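Local coordinates for uncharacterized protein (Bacteroides eggerthii, PDB 4L3R) that is of unknown function but belongs to the DUF4847 family and folds into a calycin-like antiparallel beta-barrel with a helix packed across the strands, at residues D12-K16 with D124-L128; I20-K24 with T137-M141; T67-S71 with D81-K85; A72-A77 with A108-I112; H91-G97 with L115-Y121. The contacts are given in a common frame with arbitrary orientation. Residue numbers count along the deposited sequence, not the author numbering.

Overall arrangement
The five contacts together describe a calycin-like barrel. Interaction 2 joins the first and last strands of the barrel in sequence, 15-22 and 137-144. Interaction 3 is the hairpin of strands 66-73 and 78-87. Interaction 5 brings together the two ends of the strand order, 92-96 and 118-123, and lies beside interaction 3, with centres about 10 Å apart. Interaction 4 sets helix 106-116 against the end of strand 66-73, and the same helix leads into interaction 5. Interaction 1 lies about 18 Å, centre to centre, from interaction 4, across the chain's centre. Leu128 of interaction 1 touches Tyr121 of interaction 5 (CD1 to CD2, 4.0 Å), and Met141 of interaction 2 touches Leu115 and Val118.

Interaction 1. Residues D12-K16 with D124-L128; sequences DKTWK and DVHNL
The segment 12-16 runs from a loop into strand 15-22. Asp12 has positive phi (38/67), and Lys13 is then extended. The Lys13 side chain (p, t, p, t) points toward 124-128, a path that brings NZ to Val125 O in a 2.7 Å hydrogen bond; Glu8 gives the same ammonium group a salt bridge. Thr14 turns elsewhere. Trp15 (chi1 m, chi2 97°) and Leu128 (t, p) come nearest, CA to CA 7.7 Å, without pairing, because strand 137-144 lies between their strands in the sheet. The large indole spans that gap. Leu128 CB sits over the six-membered ring, 3.6 Å from its centroid and 16° off the normal, a CH-pi contact, while Trp15 CH2 comes within 3.7 Å of Asp124 O at the ring edge. Asp124 OD1 accepts from Asn127 N (2.7 Å), an Asx motif, and also from Asn127 ND2 (3.1 Å). Thus a buried, apolar meeting of indole and leucine lies beside a lysine whose charge is met by Glu8 and Val125 O.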
# COMPACT_ATOMS: atom_id res chain seq x y z
N ASP B 12 -4.88 -5.49 4.95
CA ASP B 12 -4.82 -5.85 6.37
C ASP B 12 -5.04 -7.36 6.61
O ASP B 12 -6.07 -7.77 7.17
CB ASP B 12 -5.87 -5.01 7.14
CG ASP B 12 -5.83 -5.09 8.66
OD1 ASP B 12 -4.72 -5.19 9.22
OD2 ASP B 12 -6.92 -5.02 9.29
N LYS B 13 -4.09 -8.18 6.14
CA LYS B 13 -4.23 -9.62 6.29
C LYS B 13 -2.89 -10.34 6.21
O LYS B 13 -2.00 -9.95 5.46
CB LYS B 13 -5.17 -10.19 5.21
CG LYS B 13 -4.77 -9.86 3.76
CD LYS B 13 -5.67 -10.54 2.74
CE LYS B 13 -7.07 -9.98 2.72
NZ LYS B 13 -7.81 -10.44 1.52
N THR B 14 -2.79 -11.44 6.98
CA THR B 14 -1.64 -12.32 7.00
C THR B 14 -2.07 -13.61 6.33
O THR B 14 -3.06 -14.22 6.76
CB THR B 14 -1.15 -12.50 8.43
OG1 THR B 14 -0.76 -11.22 8.93
CG2 THR B 14 0.03 -13.47 8.53
N TRP B 15 -1.36 -14.02 5.28
CA TRP B 15 -1.63 -15.25 4.55
C TRP B 15 -0.95 -16.39 5.28
O TRP B 15 0.26 -16.32 5.51
CB TRP B 15 -1.13 -15.15 3.11
CG TRP B 15 -1.94 -14.19 2.31
CD1 TRP B 15 -1.64 -12.88 2.05
CD2 TRP B 15 -3.25 -14.41 1.79
NE1 TRP B 15 -2.65 -12.30 1.33
CE2 TRP B 15 -3.67 -13.21 1.17
CE3 TRP B 15 -4.11 -15.51 1.76
CZ2 TRP B 15 -4.90 -13.10 0.51
CZ3 TRP B 15 -5.33 -15.40 1.13
CH2 TRP B 15 -5.72 -14.20 0.50
N LYS B 16 -1.72 -17.41 5.69
CA LYS B 16 -1.21 -18.57 6.42
C LYS B 16 -1.14 -19.76 5.47
O LYS B 16 -2.15 -20.08 4.84
CB LYS B 16 -2.12 -18.87 7.63
CG LYS B 16 -1.78 -20.14 8.41
CD LYS B 16 -0.47 -20.08 9.18
CE LYS B 16 -0.18 -21.41 9.82
NZ LYS B 16 0.71 -21.28 11.00
N ASP B 124 -8.75 -14.96 -4.01
CA ASP B 124 -9.92 -14.18 -3.66
C ASP B 124 -9.66 -13.53 -2.28
O ASP B 124 -8.50 -13.42 -1.88
CB ASP B 124 -11.19 -15.06 -3.72
CG ASP B 124 -11.36 -16.12 -2.64
OD1 ASP B 124 -10.39 -16.37 -1.90
OD2 ASP B 124 -12.46 -16.71 -2.55
N VAL B 125 -10.72 -13.10 -1.57
CA VAL B 125 -10.59 -12.41 -0.28
C VAL B 125 -9.93 -13.32 0.77
O VAL B 125 -9.09 -12.84 1.53
CB VAL B 125 -11.98 -11.91 0.23
CG1 VAL B 125 -11.90 -11.34 1.65
CG2 VAL B 125 -12.57 -10.87 -0.72
N HIS B 126 -10.31 -14.60 0.83
CA HIS B 126 -9.82 -15.52 1.85
C HIS B 126 -8.80 -16.55 1.36
O HIS B 126 -8.17 -17.16 2.21
CB HIS B 126 -11.01 -16.27 2.47
CG HIS B 126 -11.95 -15.34 3.18
ND1 HIS B 126 -11.62 -14.79 4.40
CD2 HIS B 126 -13.15 -14.85 2.79
CE1 HIS B 126 -12.64 -14.01 4.73
NE2 HIS B 126 -13.58 -14.01 3.79
N ASN B 127 -8.62 -16.75 0.04
CA ASN B 127 -7.68 -17.75 -0.47
C ASN B 127 -6.67 -17.15 -1.44
O ASN B 127 -6.99 -16.24 -2.19
CB ASN B 127 -8.43 -18.90 -1.15
CG ASN B 127 -9.47 -19.55 -0.28
OD1 ASN B 127 -9.18 -20.47 0.49
ND2 ASN B 127 -10.70 -19.06 -0.33
N LEU B 128 -5.43 -17.69 -1.42
CA LEU B 128 -4.35 -17.28 -2.31
C LEU B 128 -3.58 -18.52 -2.73
O LEU B 128 -3.19 -19.32 -1.87
CB LEU B 128 -3.41 -16.25 -1.65
CG LEU B 128 -2.19 -15.79 -2.47
CD1 LEU B 128 -2.62 -15.01 -3.71
CD2 LEU B 128 -1.26 -14.94 -1.63

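Interaction 2. Residues I20-K24 with T137-M141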
# COMPACT_ATOMS: atom_id res chain seq x y z
N ILE B 20 1.16 -27.39 0.16
CA ILE B 20 2.21 -27.30 -0.87
C ILE B 20 2.07 -28.57 -1.69
O ILE B 20 2.50 -29.63 -1.24
CB ILE B 20 3.65 -27.09 -0.35
CG1 ILE B 20 3.70 -25.99 0.70
CG2 ILE B 20 4.57 -26.77 -1.55
CD1 ILE B 20 5.11 -25.51 1.12
N THR B 21 1.44 -28.50 -2.86
CA THR B 21 1.14 -29.69 -3.64
C THR B 21 1.42 -29.49 -5.13
O THR B 21 1.97 -28.46 -5.52
CB THR B 21 -0.32 -30.07 -3.36
OG1 THR B 21 -0.63 -31.30 -4.00
CG2 THR B 21 -1.31 -28.98 -3.76
N THR B 22 1.09 -30.50 -5.94
CA THR B 22 1.29 -30.48 -7.39
C THR B 22 0.26 -29.56 -8.03
O THR B 22 -0.75 -29.22 -7.40
CB THR B 22 1.23 -31.89 -7.97
OG1 THR B 22 0.02 -32.51 -7.53
CG2 THR B 22 2.44 -32.72 -7.58
N GLU B 23 0.50 -29.16 -9.29
CA GLU B 23 -0.33 -28.20 -10.03
C GLU B 23 -1.84 -28.44 -9.88
O GLU B 23 -2.56 -27.50 -9.54
CB GLU B 23 0.05 -28.14 -11.52
CG GLU B 23 -0.30 -26.81 -12.16
CD GLU B 23 0.23 -26.58 -13.57
OE1 GLU B 23 1.01 -27.42 -14.07
OE2 GLU B 23 -0.11 -25.52 -14.15
N LYS B 24 -2.32 -29.68 -10.10
CA LYS B 24 -3.75 -30.01 -9.99
C LYS B 24 -4.03 -31.12 -8.96
O LYS B 24 -5.06 -31.79 -9.04
CB LYS B 24 -4.29 -30.42 -11.39
CG LYS B 24 -4.02 -29.38 -12.47
CD LYS B 24 -4.83 -29.63 -13.73
CE LYS B 24 -4.58 -28.59 -14.79
NZ LYS B 24 -5.44 -28.79 -15.98
N THR B 137 9.27 -29.20 -12.83
CA THR B 137 7.87 -29.31 -12.41
C THR B 137 7.29 -27.96 -11.98
O THR B 137 8.03 -27.00 -11.74
CB THR B 137 7.73 -30.32 -11.25
OG1 THR B 137 8.22 -29.73 -10.04
CG2 THR B 137 8.44 -31.66 -11.53
N THR B 138 5.96 -27.91 -11.86
CA THR B 138 5.20 -26.75 -11.40
C THR B 138 4.37 -27.19 -10.20
O THR B 138 3.53 -28.08 -10.36
CB THR B 138 4.34 -26.18 -12.53
OG1 THR B 138 5.21 -25.58 -13.49
CG2 THR B 138 3.34 -25.13 -12.04
N LYS B 139 4.60 -26.58 -9.03
CA LYS B 139 3.88 -26.88 -7.79
C LYS B 139 3.09 -25.67 -7.36
O LYS B 139 3.22 -24.60 -7.96
CB LYS B 139 4.86 -27.34 -6.70
CG LYS B 139 5.07 -28.86 -6.67
CD LYS B 139 6.53 -29.26 -6.75
CE LYS B 139 6.67 -30.76 -6.68
NZ LYS B 139 8.06 -31.19 -6.97
N VAL B 140 2.24 -25.83 -6.35
CA VAL B 140 1.42 -24.73 -5.85
C VAL B 140 1.49 -24.66 -4.34
O VAL B 140 1.44 -25.70 -3.67
CB VAL B 140 -0.05 -24.80 -6.31
CG1 VAL B 140 -0.16 -24.58 -7.81
CG2 VAL B 140 -0.74 -26.10 -5.91
N MSE B 141 1.57 -23.43 -3.81
CA MSE B 141 1.50 -23.14 -2.38
C MSE B 141 0.16 -22.50 -2.13
O MSE B 141 -0.11 -21.46 -2.73
CB MSE B 141 2.61 -22.18 -1.94
CG MSE B 141 3.95 -22.80 -1.72
SE MSE B 141 5.17 -21.41 -1.11
CE MSE B 141 5.50 -20.66 -2.83
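This is an antiparallel beta ladder between the end of strand 15-22 and the start of strand 137-144, the first and last strands of the calycin-like barrel in sequence. The short strand axes approach to 4.6 Å with N-to-C directions 142° apart, so the pairing is strongly twisted, as barrel walls are. Thr21 and Val140 form the hydrogen-bonded pair, Thr21 N donating to Val140 O (2.9 Å) and Val140 N to Thr21 O (2.8 Å). Ile20 with Met141 and Thr22 with Lys139 are the non-hydrogen-bonded pairs on either side, each 4.5 Å between CA atoms.

Alternation sorts the side chains. Ile20 and Met141, a selenomethionine here, share one face and lie against helix 106-116: beta-branched Ile20 suits a strand and packs on Leu107 and Val110, while the flexible selenomethionine reaches Leu115. Ile20 CG1 is 4.0 Å from Met141 CG. Thr21 and Val140 share the other face, two beta-branched residues well suited to extended backbone, and Thr21 OG1 bonds to Glu27 O. Lys139 carries its charge away from Thr22 to a salt bridge with Asp134 and a cation-pi contact with Tyr30. Past Thr22 the ladder frays: Glu23 N makes only a weak 3.4 Å bond to Thr138 O. Between the paired threonine and valine, the methyls Thr21 CG2 and Val140 CG2 meet at 3.6 Å.

Interaction 3. Residues T67-S71 with D81-K85; sequences TGTVS and DAILK
Residues 67-71 and 82-85 are extended, antiparallel arms of the hairpin of strands 66-73 and 78-87. The N-to-C directions of their axes, 5.0 Å apart at closest, lie 118° apart, far from the 180° of a flat antiparallel pair. One hydrogen-bonded pair, CA to CA 5.1 Å, holds them: Val70 N to Ala82 O (3.2 Å) and Ala82 N to Val70 O (2.8 Å). Asp81 is left-handed (50/50) and with Ala82 faces Val70, a G1 beta bulge where the chain turns a corner. Short Ser71 takes the displaced Asp81 N on OG (3.2 Å). Beyond the pair two waters fill the gap: one donates to Gly68 O (2.9 Å) and Leu84 O (2.8 Å), the other donates to Gly68 O (2.7 Å) and accepts from Leu84 N (2.9 Å). The Gly68 backbone also bonds to the second subunit. Val70 (t) and Leu84 (t, p) meet through CG2 and CD1 (3.8 Å), with small Ala82 beside Val70, against Phe57 and Ile95. Direct bonds, a hydroxyl and waters thus satisfy backbone groups in turn as the sheet bends.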
# COMPACT_ATOMS: atom_id res chain seq x y z
N THR B 67 6.61 1.61 -1.64
CA THR B 67 6.54 0.48 -2.57
C THR B 67 5.92 -0.75 -1.90
O THR B 67 6.06 -0.93 -0.70
CB THR B 67 7.95 0.11 -3.11
OG1 THR B 67 8.71 -0.50 -2.07
CG2 THR B 67 8.71 1.31 -3.68
N GLY B 68 5.27 -1.58 -2.71
CA GLY B 68 4.70 -2.84 -2.26
C GLY B 68 5.77 -3.92 -2.28
O GLY B 68 6.48 -4.05 -3.28
N THR B 69 5.93 -4.65 -1.17
CA THR B 69 6.93 -5.70 -1.03
C THR B 69 6.32 -6.94 -0.40
O THR B 69 5.17 -6.90 0.06
CB THR B 69 8.13 -5.23 -0.17
OG1 THR B 69 7.67 -4.92 1.14
CG2 THR B 69 8.85 -4.04 -0.77
N VAL B 70 7.09 -8.03 -0.36
CA VAL B 70 6.67 -9.29 0.25
C VAL B 70 7.55 -9.60 1.44
O VAL B 70 8.77 -9.48 1.37
CB VAL B 70 6.70 -10.46 -0.77
CG1 VAL B 70 6.69 -11.82 -0.08
CG2 VAL B 70 5.52 -10.37 -1.70
N SER B 71 6.92 -10.03 2.53
CA SER B 71 7.58 -10.50 3.74
C SER B 71 7.01 -11.88 4.07
O SER B 71 5.84 -12.12 3.83
CB SER B 71 7.38 -9.54 4.90
OG SER B 71 8.15 -8.36 4.74
N ASP B 81 10.89 -7.63 3.19
CA ASP B 81 10.72 -6.63 2.13
C ASP B 81 11.37 -7.08 0.80
O ASP B 81 12.12 -6.32 0.19
CB ASP B 81 11.27 -5.25 2.57
CG ASP B 81 10.50 -4.60 3.71
OD1 ASP B 81 9.24 -4.67 3.71
OD2 ASP B 81 11.14 -3.93 4.56
N ALA B 82 11.06 -8.33 0.37
CA ALA B 82 11.57 -8.83 -0.91
C ALA B 82 10.96 -7.99 -2.06
O ALA B 82 9.82 -7.51 -1.94
CB ALA B 82 11.24 -10.30 -1.09
N ILE B 83 11.72 -7.78 -3.15
CA ILE B 83 11.25 -6.99 -4.29
C ILE B 83 10.12 -7.76 -4.96
O ILE B 83 10.30 -8.92 -5.32
CB ILE B 83 12.40 -6.65 -5.27
CG1 ILE B 83 13.49 -5.79 -4.59
CG2 ILE B 83 11.85 -5.93 -6.52
CD1 ILE B 83 14.87 -5.92 -5.22
N LEU B 84 8.96 -7.11 -5.13
CA LEU B 84 7.77 -7.72 -5.70
C LEU B 84 7.40 -7.11 -7.05
O LEU B 84 7.37 -5.90 -7.20
CB LEU B 84 6.60 -7.54 -4.72
CG LEU B 84 5.20 -8.00 -5.20
CD1 LEU B 84 5.14 -9.50 -5.35
CD2 LEU B 84 4.12 -7.49 -4.27
N LYS B 85 7.06 -7.99 -8.00
CA LYS B 85 6.49 -7.66 -9.31
C LYS B 85 5.17 -8.41 -9.32
O LYS B 85 5.16 -9.59 -8.99
CB LYS B 85 7.40 -8.08 -10.48
CG LYS B 85 8.81 -7.51 -10.43
CD LYS B 85 8.95 -6.16 -11.12
CE LYS B 85 8.98 -6.28 -12.63
NZ LYS B 85 9.60 -5.08 -13.24
O HOH W 1 5.60 -4.07 -6.01
O HOH W 2 8.89 -4.30 -4.47

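Interaction 4. Residues A72-A77 with A108-I112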
# COMPACT_ATOMS: atom_id res chain seq x y z
N ALA B 72 7.84 -12.77 4.58
CA ALA B 72 7.38 -14.10 4.95
C ALA B 72 8.20 -14.64 6.09
O ALA B 72 9.37 -14.28 6.26
CB ALA B 72 7.44 -15.05 3.77
N HIS B 73 7.59 -15.49 6.89
CA HIS B 73 8.26 -16.14 8.00
C HIS B 73 7.96 -17.62 7.91
O HIS B 73 6.79 -17.98 7.86
CB HIS B 73 7.83 -15.56 9.34
CG HIS B 73 8.42 -16.28 10.51
ND1 HIS B 73 7.62 -16.89 11.45
CD2 HIS B 73 9.71 -16.54 10.80
CE1 HIS B 73 8.45 -17.45 12.32
NE2 HIS B 73 9.71 -17.28 11.96
N ALA B 74 9.00 -18.46 7.83
CA ALA B 74 8.85 -19.90 7.82
C ALA B 74 8.92 -20.39 9.28
O ALA B 74 7.89 -20.36 9.94
CB ALA B 74 9.92 -20.54 6.95
N VAL B 75 10.10 -20.80 9.79
CA VAL B 75 10.25 -21.23 11.18
C VAL B 75 11.40 -20.42 11.78
O VAL B 75 11.15 -19.51 12.57
CB VAL B 75 10.45 -22.77 11.30
CG1 VAL B 75 10.67 -23.18 12.76
CG2 VAL B 75 9.25 -23.51 10.71
N LYS B 76 12.64 -20.71 11.36
CA LYS B 76 13.84 -19.98 11.80
C LYS B 76 14.27 -18.91 10.78
O LYS B 76 15.05 -18.03 11.14
CB LYS B 76 15.00 -20.96 12.05
CG LYS B 76 14.66 -22.04 13.07
CD LYS B 76 15.88 -22.80 13.56
CE LYS B 76 16.57 -23.58 12.47
NZ LYS B 76 17.55 -24.56 13.03
N ALA B 77 13.78 -18.97 9.52
CA ALA B 77 14.18 -18.02 8.49
C ALA B 77 13.07 -17.03 8.14
O ALA B 77 11.88 -17.34 8.25
CB ALA B 77 14.62 -18.76 7.23
N ALA B 108 9.87 -26.06 5.87
CA ALA B 108 10.39 -24.68 5.90
C ALA B 108 11.36 -24.42 4.73
O ALA B 108 11.32 -23.34 4.14
CB ALA B 108 11.08 -24.41 7.23
N LYS B 109 12.19 -25.42 4.36
CA LYS B 109 13.11 -25.29 3.22
C LYS B 109 12.33 -25.15 1.91
O LYS B 109 12.68 -24.31 1.07
CB LYS B 109 14.05 -26.50 3.13
CG LYS B 109 15.16 -26.54 4.17
CD LYS B 109 15.94 -27.86 4.04
CE LYS B 109 17.08 -27.97 5.01
NZ LYS B 109 17.83 -29.24 4.83
N VAL B 110 11.28 -25.98 1.74
CA VAL B 110 10.43 -25.97 0.55
C VAL B 110 9.66 -24.63 0.46
O VAL B 110 9.54 -24.06 -0.62
CB VAL B 110 9.47 -27.19 0.56
CG1 VAL B 110 8.33 -27.03 -0.44
CG2 VAL B 110 10.24 -28.48 0.28
N PHE B 111 9.13 -24.15 1.60
CA PHE B 111 8.39 -22.89 1.67
C PHE B 111 9.24 -21.69 1.21
O PHE B 111 8.82 -20.94 0.34
CB PHE B 111 7.90 -22.67 3.11
CG PHE B 111 7.14 -21.39 3.37
CD1 PHE B 111 5.79 -21.31 3.09
CD2 PHE B 111 7.75 -20.31 3.99
CE1 PHE B 111 5.07 -20.16 3.39
CE2 PHE B 111 7.03 -19.15 4.27
CZ PHE B 111 5.69 -19.09 3.98
N ILE B 112 10.46 -21.56 1.77
CA ILE B 112 11.36 -20.45 1.46
C ILE B 112 11.84 -20.51 -0.00
O ILE B 112 11.79 -19.49 -0.69
CB ILE B 112 12.56 -20.40 2.45
CG1 ILE B 112 12.09 -20.06 3.89
CG2 ILE B 112 13.66 -19.42 1.99
CD1 ILE B 112 11.64 -18.59 4.14
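A single methyl group is the bump at the centre of this contact. Ala74, just past the end of strand 66-73, pushes CB into a shallow hollow on helix 106-116 bounded by Ala108, Phe111 and Ile112, residues spaced three and four apart along the helix and so lying on one side of it. The distances from Ala74 CB are nearly even: 4.0 Å to Ala108 CB, 3.7 Å to Phe111 CD2 and 3.8 Å to Ile112 CG1. Ala108 is one wall of the hollow, and the two small methyls allow the backbones to come close, Ala74 CA lying 5.4 Å from Ala108 CA.

Around this centre the loop lies along one side of the helix. Val75 CG2 lies 4.0 Å from Ala108 CB on one flank. Ala77 CB, 4.3 Å from Ile112 CD1, meets the tip of the isoleucine. The Phe111 ring reaches back along the strand, with CE2 at 4.2 Å from Ala72 CB and 3.8 Å from His73 O, and its ring also packs edge-to-face with Phe53. The loop is folded tightly, with Ala74 N bonded to Ala77 O at 3.1 Å, and Glu103 accepts from the amides of Val75 and Ala77. No hydrogen bond crosses between loop and helix: the join rests on apolar packing, while part of the loop's backbone polarity is met by the Ala74 to Ala77 bond and by Glu103.

Interaction 5. Residues H91-G97 with L115-Y121; sequences HTISISG and LFNVFKY
Leu115 lies in the last part of helix 106-116; 118-121 then runs as a strand antiparallel to 92-96, the axes 4.1 Å apart at closest with N-to-C directions at 148°. Leu115 CD2 packs on Ile95 CD1 (4.2 Å). Phe116 (chi1 m) lays one ring face under Gly97 O, 3.4 Å from CE1, and its CD1 touches Ile95 CG2 (4.0 Å); Gly97 (144/-159) has no CB to strike the preceding carbonyl. Ile95 O and Phe116 O face each other with no donor between them, so water supplies the protons: one lies 2.7 Å from each, another accepts from Ile95 N (3.0 Å) and lies 2.7 Å from Val118 O. Branched Val118 meets Ile95 CD1 (3.6 Å) and Ile93 CG2 (3.9 Å) through CG2. Phe119 O accepts directly from Ile93 N (3.1 Å). Lys120 faces Thr92 (CA to CA 4.1 Å), its CA-to-CB bond leading away overall, though CB lies 3.4 Å from His91 O; Tyr131 is its cation-pi partner. Tyr121 (chi1 p) donates N to His91 O (3.0 Å) and rests CD1 3.9 Å from Ile93 CB; its ring lies oblique to that of His91, centroids 5.2 Å apart, planes at 49°. His91 (56/40) and Thr92 form a G1 bulge opposite Asp87.

A single bridge and two waters join these edge strands, consistent with closure of a calycin-like barrel. Strand 78-87 flanks 92-96, strand 127-134 flanks 118-123, and helix 4-10 packs on Tyr121.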
# COMPACT_ATOMS: atom_id res chain seq x y z
N HIS B 91 -2.20 -11.84 -13.99
CA HIS B 91 -2.11 -12.68 -12.79
C HIS B 91 -0.70 -13.29 -12.64
O HIS B 91 -0.56 -14.44 -12.24
CB HIS B 91 -3.21 -13.76 -12.77
CG HIS B 91 -4.54 -13.21 -12.37
ND1 HIS B 91 -5.41 -12.69 -13.30
CD2 HIS B 91 -5.09 -13.10 -11.14
CE1 HIS B 91 -6.47 -12.28 -12.62
NE2 HIS B 91 -6.32 -12.51 -11.31
N THR B 92 0.34 -12.50 -12.94
CA THR B 92 1.73 -12.92 -12.83
C THR B 92 2.28 -12.37 -11.51
O THR B 92 1.73 -11.42 -10.96
CB THR B 92 2.55 -12.44 -14.03
OG1 THR B 92 2.48 -11.02 -14.12
CG2 THR B 92 2.10 -13.08 -15.34
N ILE B 93 3.35 -12.98 -11.01
CA ILE B 93 3.98 -12.54 -9.77
C ILE B 93 5.44 -13.01 -9.76
O ILE B 93 5.73 -14.09 -10.24
CB ILE B 93 3.22 -13.03 -8.50
CG1 ILE B 93 3.87 -12.45 -7.21
CG2 ILE B 93 3.16 -14.57 -8.44
CD1 ILE B 93 3.09 -12.64 -5.99
N SER B 94 6.32 -12.18 -9.21
CA SER B 94 7.73 -12.52 -9.07
C SER B 94 8.24 -11.94 -7.73
O SER B 94 7.93 -10.79 -7.40
CB SER B 94 8.52 -12.02 -10.28
OG SER B 94 9.71 -11.31 -9.96
N ILE B 95 8.95 -12.76 -6.93
CA ILE B 95 9.51 -12.37 -5.63
C ILE B 95 11.01 -12.54 -5.74
O ILE B 95 11.46 -13.64 -6.05
CB ILE B 95 8.90 -13.23 -4.48
CG1 ILE B 95 7.37 -13.02 -4.38
CG2 ILE B 95 9.61 -12.92 -3.12
CD1 ILE B 95 6.61 -14.06 -3.49
N SER B 96 11.79 -11.48 -5.51
CA SER B 96 13.24 -11.51 -5.62
C SER B 96 13.92 -11.08 -4.32
O SER B 96 13.47 -10.13 -3.67
CB SER B 96 13.70 -10.58 -6.75
OG SER B 96 13.09 -10.94 -7.98
N GLY B 97 15.03 -11.74 -4.00
CA GLY B 97 15.82 -11.46 -2.81
C GLY B 97 16.40 -12.72 -2.22
O GLY B 97 16.52 -13.74 -2.90
N LEU B 115 8.89 -19.71 -2.57
CA LEU B 115 8.47 -18.31 -2.66
C LEU B 115 9.32 -17.51 -3.64
O LEU B 115 8.76 -16.72 -4.39
CB LEU B 115 8.46 -17.64 -1.29
CG LEU B 115 7.26 -18.02 -0.42
CD1 LEU B 115 7.53 -17.66 1.02
CD2 LEU B 115 5.97 -17.32 -0.89
N PHE B 116 10.63 -17.77 -3.71
CA PHE B 116 11.48 -17.04 -4.66
C PHE B 116 11.33 -17.57 -6.10
O PHE B 116 11.84 -16.93 -7.02
CB PHE B 116 12.96 -17.10 -4.23
CG PHE B 116 13.23 -16.30 -2.98
CD1 PHE B 116 13.08 -14.92 -2.96
CD2 PHE B 116 13.71 -16.93 -1.83
CE1 PHE B 116 13.33 -14.19 -1.80
CE2 PHE B 116 13.98 -16.19 -0.67
CZ PHE B 116 13.78 -14.83 -0.67
N ASN B 117 10.65 -18.73 -6.30
CA ASN B 117 10.42 -19.31 -7.62
C ASN B 117 8.97 -19.13 -8.08
O ASN B 117 8.59 -19.76 -9.08
CB ASN B 117 10.78 -20.81 -7.60
CG ASN B 117 12.26 -21.09 -7.45
OD1 ASN B 117 13.10 -20.39 -8.02
ND2 ASN B 117 12.61 -22.15 -6.74
N VAL B 118 8.15 -18.28 -7.42
CA VAL B 118 6.78 -18.04 -7.89
C VAL B 118 6.81 -17.35 -9.26
O VAL B 118 7.74 -16.58 -9.52
CB VAL B 118 5.87 -17.25 -6.91
CG1 VAL B 118 5.67 -18.01 -5.61
CG2 VAL B 118 6.37 -15.82 -6.66
N PHE B 119 5.84 -17.66 -10.13
CA PHE B 119 5.74 -17.03 -11.45
C PHE B 119 4.31 -16.53 -11.75
O PHE B 119 4.18 -15.57 -12.51
CB PHE B 119 6.24 -17.96 -12.56
CG PHE B 119 5.47 -19.25 -12.75
CD1 PHE B 119 5.79 -20.38 -12.01
CD2 PHE B 119 4.52 -19.36 -13.75
CE1 PHE B 119 5.10 -21.58 -12.21
CE2 PHE B 119 3.86 -20.57 -13.97
CZ PHE B 119 4.15 -21.66 -13.19
N LYS B 120 3.25 -17.15 -11.18
CA LYS B 120 1.87 -16.71 -11.38
C LYS B 120 1.03 -17.06 -10.15
O LYS B 120 1.50 -17.78 -9.27
CB LYS B 120 1.24 -17.29 -12.67
CG LYS B 120 0.99 -18.80 -12.66
CD LYS B 120 0.40 -19.31 -13.98
CE LYS B 120 -0.02 -20.76 -13.91
NZ LYS B 120 -0.61 -21.25 -15.19
N TYR B 121 -0.20 -16.52 -10.07
CA TYR B 121 -1.07 -16.75 -8.93
C TYR B 121 -2.55 -16.64 -9.28
O TYR B 121 -2.92 -16.23 -10.38
CB TYR B 121 -0.77 -15.71 -7.82
CG TYR B 121 -1.31 -14.33 -8.11
CD1 TYR B 121 -0.65 -13.47 -8.98
CD2 TYR B 121 -2.54 -13.91 -7.59
CE1 TYR B 121 -1.18 -12.22 -9.30
CE2 TYR B 121 -3.08 -12.67 -7.92
CZ TYR B 121 -2.39 -11.82 -8.78
OH TYR B 121 -2.89 -10.59 -9.12
O HOH W 3 9.70 -15.29 -8.25
O HOH W 4 13.52 -14.81 -7.28